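Side-chain contact in 150aa long hypothetical histidine triad nucleotide-binding protein (Sulfolobus tokodaii, PDB 2EO4), which belongs to the histidine triad family, carries a bound zinc ion, and probably acts on nucleotides, perhaps as an adenylylsulfatase: residues Y14-Y17 and A23-L26. Numbering follows the deposited sequence.
Sequences YFVY and AAIL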
loop_
_atom_site.group_PDB
_atom_site.type_symbol
_atom_site.label_atom_id
_atom_site.label_comp_id
_atom_site.label_asym_id
_atom_site.label_seq_id
_atom_site.Cartn_x
_atom_site.Cartn_y
_atom_site.Cartn_z
ATOM N N TYR A 14 6.407 -13.515 -15.559
ATOM C CA TYR A 14 5.154 -14.259 -15.639
ATOM C C TYR A 14 3.950 -13.398 -15.264
ATOM O O TYR A 14 3.738 -13.092 -14.093
ATOM C CB TYR A 14 5.197 -15.492 -14.728
ATOM C CG TYR A 14 6.094 -16.596 -15.242
ATOM C CD1 TYR A 14 7.483 -16.480 -15.186
ATOM C CD2 TYR A 14 5.551 -17.747 -15.812
ATOM C CE1 TYR A 14 8.312 -17.485 -15.688
ATOM C CE2 TYR A 14 6.367 -18.758 -16.316
ATOM C CZ TYR A 14 7.745 -18.619 -16.252
ATOM O OH TYR A 14 8.557 -19.612 -16.754
ATOM N N PHE A 15 3.162 -13.020 -16.266
ATOM C CA PHE A 15 1.973 -12.198 -16.041
ATOM C C PHE A 15 0.811 -13.003 -15.472
ATOM O O PHE A 15 0.538 -14.114 -15.930
ATOM C CB PHE A 15 1.488 -11.565 -17.354
ATOM C CG PHE A 15 2.390 -10.501 -17.899
ATOM C CD1 PHE A 15 3.634 -10.825 -18.428
ATOM C CD2 PHE A 15 1.985 -9.169 -17.901
ATOM C CE1 PHE A 15 4.462 -9.839 -18.953
ATOM C CE2 PHE A 15 2.805 -8.173 -18.422
ATOM C CZ PHE A 15 4.046 -8.509 -18.951
ATOM N N VAL A 16 0.124 -12.441 -14.480
ATOM C CA VAL A 16 -1.049 -13.095 -13.911
ATOM C C VAL A 16 -2.256 -12.196 -14.170
ATOM O O VAL A 16 -3.404 -12.600 -13.977
ATOM C CB VAL A 16 -0.910 -13.369 -12.387
ATOM C CG1 VAL A 16 0.236 -14.351 -12.142
ATOM C CG2 VAL A 16 -0.691 -12.071 -11.626
ATOM N N TYR A 17 -1.981 -10.972 -14.612
ATOM C CA TYR A 17 -3.022 -10.005 -14.945
ATOM C C TYR A 17 -2.475 -8.955 -15.895
ATOM O O TYR A 17 -1.327 -8.524 -15.775
ATOM C CB TYR A 17 -3.557 -9.283 -13.700
ATOM C CG TYR A 17 -4.583 -8.215 -14.044
ATOM C CD1 TYR A 17 -5.926 -8.543 -14.214
ATOM C CD2 TYR A 17 -4.198 -6.889 -14.257
ATOM C CE1 TYR A 17 -6.864 -7.583 -14.590
ATOM C CE2 TYR A 17 -5.129 -5.916 -14.637
ATOM C CZ TYR A 17 -6.459 -6.273 -14.801
ATOM O OH TYR A 17 -7.387 -5.326 -15.176
ATOM N N ALA A 23 -0.629 -4.194 -15.177
ATOM C CA ALA A 23 -0.235 -5.592 -15.218
ATOM C C ALA A 23 0.176 -6.042 -13.823
ATOM O O ALA A 23 0.505 -5.227 -12.962
ATOM C CB ALA A 23 0.926 -5.786 -16.188
ATOM N N ALA A 24 0.126 -7.348 -13.607
ATOM C CA ALA A 24 0.530 -7.944 -12.342
ATOM C C ALA A 24 1.467 -9.063 -12.771
ATOM O O ALA A 24 1.125 -9.869 -13.638
ATOM C CB ALA A 24 -0.677 -8.505 -11.601
ATOM N N ILE A 25 2.652 -9.101 -12.172
ATOM C CA ILE A 25 3.662 -10.089 -12.528
ATOM C C ILE A 25 4.189 -10.798 -11.289
ATOM O O ILE A 25 4.351 -10.178 -10.242
ATOM C CB ILE A 25 4.835 -9.382 -13.236
ATOM C CG1 ILE A 25 4.315 -8.671 -14.490
ATOM C CG2 ILE A 25 5.933 -10.382 -13.581
ATOM C CD1 ILE A 25 5.155 -7.482 -14.909
ATOM N N LEU A 26 4.455 -12.096 -11.402
ATOM C CA LEU A 26 4.994 -12.829 -10.261
ATOM C C LEU A 26 6.383 -12.292 -9.947
ATOM O O LEU A 26 7.166 -12.006 -10.858
ATOM C CB LEU A 26 5.096 -14.331 -10.568
ATOM C CG LEU A 26 3.792 -15.124 -10.674
ATOM C CD1 LEU A 26 4.100 -16.570 -11.045
ATOM C CD2 LEU A 26 3.050 -15.064 -9.352
HETATM O O HOH W 1 7.793 -13.478 -13.089
#
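Y14 O accepts a nearly straight bond from L26 N (3.0 Å, N-H...O 166°), while a water takes the N-H of Y14 and donates to L26 O, continuing the pairing of the two chains by one bridged link. The CB of Y14 rests against L26 CD1, but its ring leads away to meet Y125. F15 pairs with I25 as a non-hydrogen-bonded antiparallel pair, both side chains on the same face of the sheet and pointing the same way. I25 CG1 sits over the middle of the F15 ring, 4.2 Å from its centroid, a CH-pi contact, and the ring atom CE2 of F15 reaches A23 CB at 3.8 Å. Helix 2-7 packs on this side through I6 and I7. At V16 the strand bulges: V16 N gives A24 O a bond of 2.9 Å, and Y17 N adds a weak one of 3.4 Å to the same oxygen, a classic beta bulge. With CG1 of V16 anti to its own carbonyl carbon (chi1 -64°), that methyl meets L26 CG and CD2, the two side chains crossing at about a right angle, while CG2 lies on A24 CB. Y17, second residue of the bulge, makes a hydrogen-bonded pair with A24: its O accepts A24 N-H at 2.9 Å, the donor above the carbonyl plane, and its CB touches A24 CB at 3.6 Å. Y17 OH is hydrogen-bonded to D19 OD2. Backbone bonds and apolar contacts thus hold this hairpin, whose first strand, 15-18, is outermost in the HIT-domain sheet within this chain; even the extra residue keeps its N-H directed, if weakly, at the neighbouring strand.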